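Local structure of beta-1,3-1,4-glucanase (Caldicellulosiruptor sp. F32, 5H4R) at residues G54-A59 and L71-W76; P100-N105 and I140-M145. The protein hydrolyses mixed-linkage beta-1,3-1,4-glucans, as a family 5 glycoside hydrolase with a TIM-barrel fold. The protein carries 1 engineered substitution. All blocks are in the same frame, centred on the assembly; numbering follows the deposited sequence.

Contact 1: residues G54-A59 and L71-W76. With BGC (beta-D-glucopyranose), chain B; BGC (beta-D-glucopyranose), chain C.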
ATOM      1  N   GLY A  54      -4.095  -8.530  -2.358  1.00  8.50           N
ATOM      2  CA  GLY A  54      -5.171  -7.632  -2.690  1.00  7.80           C
ATOM      3  C   GLY A  54      -6.520  -8.318  -2.805  1.00  8.73           C
ATOM      4  O   GLY A  54      -6.640  -9.509  -3.108  1.00  7.95           O
ATOM      5  N   ASN A  55      -7.571  -7.525  -2.598  1.00  8.76           N
ATOM      6  CA  ASN A  55      -8.955  -8.004  -2.677  1.00 10.98           C
ATOM      7  C   ASN A  55      -9.194  -9.222  -1.781  1.00  9.04           C
ATOM      8  O   ASN A  55      -9.982 -10.115  -2.110  1.00 10.81           O
ATOM      9  CB  ASN A  55      -9.347  -8.306  -4.123  1.00  8.19           C
ATOM     10  CG  ASN A  55      -9.765  -7.040  -4.887  1.00 10.63           C
ATOM     11  OD1 ASN A  55      -9.622  -5.921  -4.400  1.00  8.75           O
ATOM     12  ND2 ASN A  55     -10.301  -7.229  -6.083  1.00 10.08           N
ATOM     13  N   THR A  56      -8.553  -9.219  -0.610  1.00  7.39           N
ATOM     14  CA  THR A  56      -8.618 -10.323   0.332  1.00  8.25           C
ATOM     15  C   THR A  56      -9.244  -9.785   1.607  1.00  9.00           C
ATOM     16  O   THR A  56     -10.465  -9.628   1.664  1.00  9.00           O
ATOM     17  CB  THR A  56      -7.234 -10.956   0.477  1.00  9.75           C
ATOM     18  OG1 THR A  56      -6.753 -11.245  -0.855  1.00 10.85           O
ATOM     19  CG2 THR A  56      -7.309 -12.241   1.279  1.00  8.72           C
ATOM     20  N   PHE A  57      -8.467  -9.549   2.680  1.00  8.05           N
ATOM     21  CA  PHE A  57      -9.049  -9.001   3.913  1.00  8.52           C
ATOM     22  C   PHE A  57      -9.549  -7.570   3.755  1.00  8.45           C
ATOM     23  O   PHE A  57     -10.248  -7.065   4.649  1.00  9.01           O
ATOM     24  CB  PHE A  57      -8.021  -9.067   5.032  1.00  8.42           C
ATOM     25  CG  PHE A  57      -7.651 -10.475   5.391  1.00  8.75           C
ATOM     26  CD1 PHE A  57      -8.530 -11.273   6.100  1.00 10.97           C
ATOM     27  CD2 PHE A  57      -6.460 -11.009   4.986  1.00 10.34           C
ATOM     28  CE1 PHE A  57      -8.188 -12.589   6.451  1.00 15.18           C
ATOM     29  CE2 PHE A  57      -6.127 -12.306   5.290  1.00 10.14           C
ATOM     30  CZ  PHE A  57      -6.990 -13.101   6.029  1.00 11.19           C
ATOM     31  N   ASP A  58      -9.231  -6.930   2.637  1.00  7.98           N
ATOM     32  CA  ASP A  58      -9.716  -5.592   2.313  1.00  7.96           C
ATOM     33  C   ASP A  58     -11.109  -5.568   1.687  1.00  8.56           C
ATOM     34  O   ASP A  58     -11.707  -4.493   1.576  1.00  8.85           O
ATOM     35  CB  ASP A  58      -8.741  -4.861   1.373  1.00  7.27           C
ATOM     36  CG  ASP A  58      -8.199  -5.734   0.232  1.00  8.33           C
ATOM     37  OD1 ASP A  58      -7.728  -6.872   0.479  1.00  8.76           O
ATOM     38  OD2 ASP A  58      -8.243  -5.255  -0.928  1.00 10.60           O
ATOM     39  N   ALA A  59     -11.653  -6.712   1.288  1.00  8.86           N
ATOM     40  CA  ALA A  59     -12.998  -6.743   0.737  1.00  9.78           C
ATOM     41  C   ALA A  59     -13.984  -6.197   1.765  1.00 13.22           C
ATOM     42  O   ALA A  59     -13.913  -6.499   2.956  1.00 12.64           O
ATOM     43  CB  ALA A  59     -13.377  -8.163   0.311  1.00 11.30           C
ATOM     44  N   LEU A  71     -15.863 -15.134   5.523  1.00 15.08           N
ATOM     45  CA  LEU A  71     -15.997 -15.219   4.076  1.00 13.59           C
ATOM     46  C   LEU A  71     -15.735 -13.889   3.372  1.00 14.18           C
ATOM     47  O   LEU A  71     -15.609 -13.878   2.146  1.00 14.35           O
ATOM     48  CB  LEU A  71     -17.388 -15.775   3.732  1.00 16.66           C
ATOM     49  CG  LEU A  71     -17.588 -17.224   4.186  1.00 22.92           C
ATOM     50  CD1 LEU A  71     -19.031 -17.679   4.031  1.00 31.69           C
ATOM     51  CD2 LEU A  71     -16.678 -18.161   3.438  1.00 26.24           C
ATOM     52  N   TYR A  72     -15.606 -12.775   4.102  1.00 12.62           N
ATOM     53  CA  TYR A  72     -15.102 -11.564   3.465  1.00 12.10           C
ATOM     54  C   TYR A  72     -13.723 -11.806   2.862  1.00 12.86           C
ATOM     55  O   TYR A  72     -13.395 -11.226   1.830  1.00 10.85           O
ATOM     56  CB  TYR A  72     -15.048 -10.398   4.456  1.00 12.41           C
ATOM     57  CG  TYR A  72     -16.350  -9.616   4.545  1.00 11.89           C
ATOM     58  CD1 TYR A  72     -16.647  -8.598   3.636  1.00 16.08           C
ATOM     59  CD2 TYR A  72     -17.291  -9.911   5.516  1.00 14.18           C
ATOM     60  CE1 TYR A  72     -17.845  -7.884   3.726  1.00 15.76           C
ATOM     61  CE2 TYR A  72     -18.473  -9.218   5.602  1.00 13.44           C
ATOM     62  CZ  TYR A  72     -18.762  -8.218   4.706  1.00 14.86           C
ATOM     63  OH  TYR A  72     -19.970  -7.547   4.852  1.00 15.03           O
ATOM     64  N   GLU A  73     -12.916 -12.677   3.477  1.00 12.80           N
ATOM     65  CA  GLU A  73     -11.576 -12.938   2.958  1.00 12.13           C
ATOM     66  C   GLU A  73     -11.602 -13.389   1.504  1.00 13.17           C
ATOM     67  O   GLU A  73     -10.651 -13.127   0.758  1.00 12.10           O
ATOM     68  CB  GLU A  73     -10.883 -14.013   3.806  1.00 11.90           C
ATOM     69  CG  GLU A  73      -9.421 -14.256   3.372  1.00 11.78           C
ATOM     70  CD  GLU A  73      -8.738 -15.438   4.065  1.00 13.50           C
ATOM     71  OE1 GLU A  73      -9.258 -15.964   5.073  1.00 12.81           O
ATOM     72  OE2 GLU A  73      -7.673 -15.864   3.552  1.00 12.53           O
ATOM     73  N   THR A  74     -12.639 -14.126   1.100  1.00 12.79           N
ATOM     74  CA  THR A  74     -12.677 -14.731  -0.224  1.00 11.56           C
ATOM     75  C   THR A  74     -13.779 -14.185  -1.113  1.00 10.79           C
ATOM     76  O   THR A  74     -13.903 -14.617  -2.263  1.00 13.70           O
ATOM     77  CB  THR A  74     -12.819 -16.251  -0.090  1.00 17.53           C
ATOM     78  OG1 THR A  74     -13.983 -16.581   0.689  1.00 14.63           O
ATOM     79  CG2 THR A  74     -11.597 -16.801   0.603  1.00 15.58           C
ATOM     80  N   ALA A  75     -14.560 -13.227  -0.624  1.00 10.86           N
ATOM     81  CA  ALA A  75     -15.691 -12.726  -1.399  1.00 12.93           C
ATOM     82  C   ALA A  75     -15.262 -12.155  -2.750  1.00 12.60           C
ATOM     83  O   ALA A  75     -16.014 -12.232  -3.731  1.00 13.57           O
ATOM     84  CB  ALA A  75     -16.433 -11.659  -0.604  1.00 13.99           C
ATOM     85  N   TRP A  76     -14.105 -11.501  -2.801  1.00 10.73           N
ATOM     86  CA  TRP A  76     -13.608 -10.900  -4.021  1.00 11.51           C
ATOM     87  C   TRP A  76     -12.560 -11.766  -4.712  1.00 16.79           C
ATOM     88  O   TRP A  76     -12.673 -11.999  -5.919  1.00 23.55           O
ATOM     89  CB  TRP A  76     -13.050  -9.499  -3.724  1.00 11.35           C
ATOM     90  CG  TRP A  76     -14.110  -8.465  -3.367  1.00 12.01           C
ATOM     91  CD1 TRP A  76     -15.463  -8.644  -3.301  1.00 14.90           C
ATOM     92  CD2 TRP A  76     -13.870  -7.096  -3.015  1.00 12.46           C
ATOM     93  NE1 TRP A  76     -16.084  -7.465  -2.959  1.00 13.33           N
ATOM     94  CE2 TRP A  76     -15.125  -6.501  -2.763  1.00 14.00           C
ATOM     95  CE3 TRP A  76     -12.713  -6.317  -2.881  1.00 12.47           C
ATOM     96  CZ2 TRP A  76     -15.253  -5.166  -2.391  1.00 14.35           C
ATOM     97  CZ3 TRP A  76     -12.847  -4.994  -2.511  1.00 13.52           C
ATOM     98  CH2 TRP A  76     -14.100  -4.433  -2.275  1.00 14.50           C
TER
HETATM   99  C2  BGC B   3      -9.219  -3.536  -6.825  1.00  8.22           C
HETATM  100  C3  BGC B   3     -10.591  -3.699  -7.464  1.00 10.26           C
HETATM  101  C4  BGC B   3     -11.669  -3.452  -6.411  1.00  7.49           C
HETATM  102  C5  BGC B   3     -11.444  -2.098  -5.732  1.00  9.00           C
HETATM  103  C6  BGC B   3     -12.417  -1.853  -4.589  1.00  9.77           C
HETATM  104  C1  BGC B   3      -9.131  -2.155  -6.198  1.00  8.86           C
HETATM  105  O2  BGC B   3      -8.213  -3.700  -7.833  1.00  9.89           O
HETATM  106  O3  BGC B   3     -10.662  -5.040  -7.972  1.00 10.37           O
HETATM  107  O4  BGC B   3     -12.924  -3.372  -7.107  1.00  9.34           O
HETATM  108  O5  BGC B   3     -10.145  -2.044  -5.198  1.00  7.84           O
HETATM  109  O6  BGC B   3     -12.314  -0.474  -4.168  1.00 13.02           O
HETATM  110  C2  BGC C   4     -15.255  -3.755  -7.250  1.00 15.13           C
HETATM  111  C3  BGC C   4     -16.422  -4.645  -6.826  1.00 21.36           C
HETATM  112  C4  BGC C   4     -16.047  -6.078  -7.136  1.00 20.15           C
HETATM  113  C5  BGC C   4     -14.678  -6.415  -6.517  1.00 20.53           C
HETATM  114  C6  BGC C   4     -14.296  -7.855  -6.795  1.00 18.63           C
HETATM  115  C1  BGC C   4     -13.936  -4.232  -6.637  1.00 11.76           C
HETATM  116  O2  BGC C   4     -15.568  -2.439  -6.807  1.00 18.13           O
HETATM  117  O3  BGC C   4     -17.602  -4.274  -7.569  1.00 18.25           O
HETATM  118  O4  BGC C   4     -17.064  -6.891  -6.564  1.00 20.60           O
HETATM  119  O5  BGC C   4     -13.697  -5.554  -7.095  1.00 12.34           O
HETATM  120  O6  BGC C   4     -14.220  -8.020  -8.202  1.00 19.55           O
HETATM  121  O   HOH W   1     -12.144 -11.104  -0.820  1.00 11.13           O
HETATM  122  O   HOH W   2     -10.369 -10.051  -7.076  1.00 14.99           O
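T56 and E73 bring the two backbones together, their CA atoms 4.7 Å apart, where the loop after the first barrel strand (50-53) of this TIM barrel meets the short, weakly bonded helix 72-75. The loop folds into a type I beta turn from T56 to A59, and the D58 carboxylate reaches back over it: OD2 takes the N-H of N55 on its syn lone pair, while OD1 takes that of T56 from above the carboxylate plane. A water joins the two segments: it accepts from W76 N at 2.8 Å and lies within bonding distance of the carbonyl oxygens of N55 and Y72. At the outer end E73, extended with CG anti to the backbone N (chi1 -176°), runs alongside F57 in the same direction. Its CG lies over one ring face toward the rim, and its carboxylate, tilted 24° from the ring plane, has CD 3.5 Å from F57 CZ. The carboxylate ends in a salt bridge to R121 and a hydrogen bond to T81. At the inner end the W76 indole is sandwiched between protein and sugar. A59 covers one face, with CA 3.7 Å from the centroid of the six-membered ring in a CH-pi contact. The chain C glucose rests its C5-C6 side on the opposite face, with C6 3.5 Å from W76 CG, an aromatic contact of the kind common at sugar subsites of glycoside hydrolases. N55 crosses W76 at about a right angle, its amide plane turned 70° from the indole, and OD1 meets the indole edge at CE3. The other branch of that amide serves the ligand: N55 ND2 donates to O3 of the chain B glucose at 2.9 Å.

Contact 2: residues P100-N105 and I140-M145. With BGC (beta-D-glucopyranose), chain D; BGC (beta-D-glucopyranose), chain B.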
ATOM      1  N   PRO A 100      -3.585  -5.695   3.195  1.00  8.32           N
ATOM      2  CA  PRO A 100      -4.584  -4.657   3.477  1.00  8.90           C
ATOM      3  C   PRO A 100      -5.786  -5.266   4.169  1.00  7.60           C
ATOM      4  O   PRO A 100      -6.243  -6.360   3.814  1.00  9.51           O
ATOM      5  CB  PRO A 100      -4.932  -4.121   2.086  1.00 11.43           C
ATOM      6  CG  PRO A 100      -4.657  -5.273   1.157  1.00 12.07           C
ATOM      7  CD  PRO A 100      -3.468  -5.985   1.756  1.00  7.55           C
ATOM      8  N   VAL A 101      -6.307  -4.556   5.171  1.00  8.89           N
ATOM      9  CA  VAL A 101      -7.431  -5.066   5.950  1.00  8.33           C
ATOM     10  C   VAL A 101      -8.501  -3.988   6.050  1.00  6.38           C
ATOM     11  O   VAL A 101      -8.231  -2.881   6.530  1.00 10.10           O
ATOM     12  CB  VAL A 101      -7.019  -5.508   7.362  1.00 10.08           C
ATOM     13  CG1 VAL A 101      -8.235  -6.076   8.078  1.00 10.74           C
ATOM     14  CG2 VAL A 101      -5.900  -6.541   7.285  1.00  8.01           C
ATOM     15  N   SER A 102      -9.725  -4.340   5.695  1.00  7.77           N
ATOM     16  CA  SER A 102     -10.867  -3.481   5.985  1.00  8.02           C
ATOM     17  C   SER A 102     -11.533  -4.008   7.248  1.00 10.41           C
ATOM     18  O   SER A 102     -11.918  -5.178   7.306  1.00 11.22           O
ATOM     19  CB  SER A 102     -11.843  -3.443   4.819  1.00  9.70           C
ATOM     20  OG  SER A 102     -11.196  -2.875   3.701  1.00 10.13           O
ATOM     21  N   TRP A 103     -11.663  -3.144   8.259  1.00  9.37           N
ATOM     22  CA  TRP A 103     -12.167  -3.578   9.562  1.00 10.52           C
ATOM     23  C   TRP A 103     -13.633  -3.249   9.811  1.00 11.46           C
ATOM     24  O   TRP A 103     -14.218  -3.820  10.742  1.00 10.52           O
ATOM     25  CB  TRP A 103     -11.344  -2.951  10.702  1.00 12.27           C
ATOM     26  CG  TRP A 103      -9.862  -3.138  10.565  1.00  7.66           C
ATOM     27  CD1 TRP A 103      -8.986  -2.307   9.923  1.00 10.89           C
ATOM     28  CD2 TRP A 103      -9.083  -4.264  11.035  1.00 10.25           C
ATOM     29  NE1 TRP A 103      -7.716  -2.836   9.973  1.00 10.28           N
ATOM     30  CE2 TRP A 103      -7.751  -4.032  10.648  1.00 10.75           C
ATOM     31  CE3 TRP A 103      -9.390  -5.439  11.739  1.00 11.52           C
ATOM     32  CZ2 TRP A 103      -6.728  -4.912  10.945  1.00  9.84           C
ATOM     33  CZ3 TRP A 103      -8.369  -6.327  12.015  1.00 11.69           C
ATOM     34  CH2 TRP A 103      -7.037  -6.041  11.631  1.00  9.69           C
ATOM     35  N   HIS A 104     -14.230  -2.327   9.045  1.00  9.72           N
ATOM     36  CA  HIS A 104     -15.521  -1.776   9.462  1.00 11.47           C
ATOM     37  C   HIS A 104     -16.662  -2.783   9.390  1.00 10.46           C
ATOM     38  O   HIS A 104     -17.677  -2.580  10.078  1.00 14.02           O
ATOM     39  CB  HIS A 104     -15.867  -0.510   8.659  1.00 10.51           C
ATOM     40  CG  HIS A 104     -16.384  -0.762   7.275  1.00 10.86           C
ATOM     41  ND1 HIS A 104     -15.570  -0.725   6.161  1.00 13.08           N
ATOM     42  CD2 HIS A 104     -17.635  -0.999   6.817  1.00 14.52           C
ATOM     43  CE1 HIS A 104     -16.294  -0.952   5.081  1.00 12.95           C
ATOM     44  NE2 HIS A 104     -17.552  -1.117   5.448  1.00 13.40           N
ATOM     45  N   ASN A 105     -16.542  -3.862   8.600  1.00 11.27           N
ATOM     46  CA  ASN A 105     -17.554  -4.911   8.614  1.00 11.28           C
ATOM     47  C   ASN A 105     -17.314  -5.927   9.711  1.00 12.61           C
ATOM     48  O   ASN A 105     -18.013  -6.950   9.753  1.00 14.97           O
ATOM     49  CB  ASN A 105     -17.616  -5.648   7.267  1.00 10.96           C
ATOM     50  CG  ASN A 105     -18.064  -4.763   6.132  1.00 12.97           C
ATOM     51  OD1 ASN A 105     -17.344  -4.609   5.144  1.00 16.45           O
ATOM     52  ND2 ASN A 105     -19.251  -4.182   6.251  1.00 15.99           N
ATOM     53  N   ILE A 140      -5.326  -0.023   7.845  1.00  9.96           N
ATOM     54  CA  ILE A 140      -6.770   0.210   7.702  1.00  9.87           C
ATOM     55  C   ILE A 140      -7.044   0.522   6.229  1.00 10.09           C
ATOM     56  O   ILE A 140      -6.459   1.468   5.685  1.00  9.36           O
ATOM     57  CB  ILE A 140      -7.223   1.385   8.593  1.00  9.45           C
ATOM     58  CG1 ILE A 140      -7.060   1.071  10.085  1.00 10.21           C
ATOM     59  CG2 ILE A 140      -8.670   1.830   8.243  1.00 11.24           C
ATOM     60  CD1 ILE A 140      -7.419   2.203  11.022  1.00 10.59           C
ATOM     61  N   HIS A 141      -7.927  -0.250   5.560  1.00  8.68           N
ATOM     62  CA  HIS A 141      -8.073  -0.120   4.119  1.00  8.47           C
ATOM     63  C   HIS A 141      -9.398   0.551   3.778  1.00 11.26           C
ATOM     64  O   HIS A 141      -9.499   1.792   3.888  1.00  9.77           O
ATOM     65  CB  HIS A 141      -7.847  -1.486   3.460  1.00  9.88           C
ATOM     66  CG  HIS A 141      -7.349  -1.377   2.064  1.00  8.26           C
ATOM     67  ND1 HIS A 141      -6.029  -1.094   1.760  1.00  7.82           N
ATOM     68  CD2 HIS A 141      -8.004  -1.481   0.879  1.00  8.13           C
ATOM     69  CE1 HIS A 141      -5.895  -1.057   0.446  1.00  6.94           C
ATOM     70  NE2 HIS A 141      -7.074  -1.299  -0.109  1.00  7.46           N
ATOM     71  N   HIS A 142     -10.419  -0.186   3.313  1.00  9.85           N
ATOM     72  CA  HIS A 142     -11.663   0.410   2.790  1.00  9.58           C
ATOM     73  C   HIS A 142     -12.644   0.717   3.919  1.00 10.71           C
ATOM     74  O   HIS A 142     -13.776   0.232   3.943  1.00 11.24           O
ATOM     75  CB  HIS A 142     -12.367  -0.482   1.773  1.00  9.49           C
ATOM     76  CG  HIS A 142     -11.625  -0.725   0.503  1.00 10.29           C
ATOM     77  ND1 HIS A 142     -11.079   0.284  -0.267  1.00 13.63           N
ATOM     78  CD2 HIS A 142     -11.390  -1.880  -0.171  1.00 13.30           C
ATOM     79  CE1 HIS A 142     -10.510  -0.246  -1.340  1.00 12.08           C
ATOM     80  NE2 HIS A 142     -10.698  -1.555  -1.310  1.00 11.88           N
ATOM     81  N   ASP A 143     -12.194   1.577   4.834  1.00 10.93           N
ATOM     82  CA  ASP A 143     -12.972   2.047   5.970  1.00  9.13           C
ATOM     83  C   ASP A 143     -13.198   3.555   5.907  1.00 10.50           C
ATOM     84  O   ASP A 143     -13.419   4.198   6.932  1.00 10.59           O
ATOM     85  CB  ASP A 143     -12.282   1.691   7.286  1.00  8.50           C
ATOM     86  CG  ASP A 143     -12.205   0.192   7.539  1.00 10.65           C
ATOM     87  OD1 ASP A 143     -12.997  -0.560   6.955  1.00  9.85           O
ATOM     88  OD2 ASP A 143     -11.382  -0.221   8.387  1.00 10.77           O
ATOM     89  N   ILE A 144     -13.175   4.142   4.712  1.00 10.36           N
ATOM     90  CA  ILE A 144     -13.214   5.596   4.572  1.00  9.93           C
ATOM     91  C   ILE A 144     -14.681   5.979   4.379  1.00 14.93           C
ATOM     92  O   ILE A 144     -15.200   6.053   3.263  1.00 16.77           O
ATOM     93  CB  ILE A 144     -12.316   6.084   3.438  1.00  9.65           C
ATOM     94  CG1 ILE A 144     -10.920   5.446   3.543  1.00 11.19           C
ATOM     95  CG2 ILE A 144     -12.244   7.618   3.441  1.00 15.30           C
ATOM     96  CD1 ILE A 144     -10.160   5.737   4.845  1.00 12.75           C
ATOM     97  N   MET A 145     -15.359   6.234   5.493  1.00 10.68           N
ATOM     98  CA  MET A 145     -16.772   6.578   5.475  1.00 13.82           C
ATOM     99  C   MET A 145     -17.117   7.268   6.785  1.00 14.98           C
ATOM    100  O   MET A 145     -16.506   6.976   7.820  1.00 15.42           O
ATOM    101  CB  MET A 145     -17.633   5.324   5.264  1.00 25.80           C
ATOM    102  CG  MET A 145     -17.137   4.101   5.978  1.00 36.84           C
ATOM    103  SD  MET A 145     -17.728   2.526   5.268  1.00 32.31           S
ATOM    104  CE  MET A 145     -19.447   2.747   5.641  1.00 29.85           C
TER
HETATM  105  C2  BGC D   2      -6.736   0.832  -3.547  1.00  6.55           C
HETATM  106  C3  BGC D   2      -6.951  -0.635  -3.873  1.00  6.79           C
HETATM  107  C4  BGC D   2      -7.455  -0.707  -5.303  1.00  9.30           C
HETATM  108  C5  BGC D   2      -6.244  -0.363  -6.168  1.00 10.55           C
HETATM  109  C6  BGC D   2      -6.578  -0.379  -7.664  1.00 11.43           C
HETATM  110  C1  BGC D   2      -6.240   1.669  -4.740  1.00 14.78           C
HETATM  111  O2  BGC D   2      -5.862   0.953  -2.405  1.00  8.28           O
HETATM  112  O3  BGC D   2      -7.915  -1.137  -2.953  1.00  9.08           O
HETATM  113  O4  BGC D   2      -7.874  -2.043  -5.563  1.00  9.49           O
HETATM  114  O5  BGC D   2      -5.697   0.910  -5.822  1.00 13.36           O
HETATM  115  O6  BGC D   2      -7.728   0.407  -7.995  1.00 11.48           O
HETATM  116  C2  BGC B   3      -9.219  -3.536  -6.825  1.00  8.22           C
HETATM  117  C3  BGC B   3     -10.591  -3.699  -7.464  1.00 10.26           C
HETATM  118  C4  BGC B   3     -11.669  -3.452  -6.411  1.00  7.49           C
HETATM  119  C5  BGC B   3     -11.444  -2.098  -5.732  1.00  9.00           C
HETATM  120  C6  BGC B   3     -12.417  -1.853  -4.589  1.00  9.77           C
HETATM  121  C1  BGC B   3      -9.131  -2.155  -6.198  1.00  8.86           C
HETATM  122  O2  BGC B   3      -8.213  -3.700  -7.833  1.00  9.89           O
HETATM  123  O3  BGC B   3     -10.662  -5.040  -7.972  1.00 10.37           O
HETATM  124  O4  BGC B   3     -12.924  -3.372  -7.107  1.00  9.34           O
HETATM  125  O5  BGC B   3     -10.145  -2.044  -5.198  1.00  7.84           O
HETATM  126  O6  BGC B   3     -12.314  -0.474  -4.168  1.00 13.02           O
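D143 and H104 carry the polar core of this contact between the loops that follow barrel strands 96-99 and 135-139. Among the hydrogen bonds, D143 OD1 accepts from H104 ND1 at 2.7 Å and from H104 N at 3.0 Å, both from the same face of the carboxylate. With CG between backbone N and carbonyl carbon (chi1 78°), the imidazole folds back so that ND1 reaches the same oxygen as its own backbone N, its plane 82° from the carboxylate. D143 OD2 receives W103 N on its syn lone pair, at 2.9 Å, and also bonds Y162. An alanine at D143 would probably leave these two backbone N-H groups without their acceptor and the H104 ring freer to turn. One bond joins the backbones, H141 N to V101 O; H142 N donates instead to S102 OG, itself hydrogen-bonded to the D58 carbonyl. Of the ring contacts, M145 SD sits over the H104 face, 3.7 Å from its centroid, and P100 CB packs on the H141 face. This ring points NE2 at O3 of the chain D glucose, 3.0 Å away. I140 CG1 touches W103 CD1; behind this pair helix 156-173 packs on both residues while helix 116-131 meets W103 through L119.

Contacts 1 and 2 follow one another along the chain, and their centres lie about 11 Å apart on the same side of the chain's centre. They join directly through the loops after the first two barrel strands: F57 O is 3.0 Å from S102 N and D58 O is 2.7 Å from S102 OG, both probable hydrogen bonds. S102 therefore links 54-59 to 140-145, since its hydroxyl also meets H142. Both contacts reach the chain B glucose, contact 1 by hydrogen bonding and contact 2 by H142 CE1, 3.4 Å from its O6. From this shared sugar, contact 1 extends to the chain C unit and contact 2 to chain D, so they line successive parts of the glycan pocket.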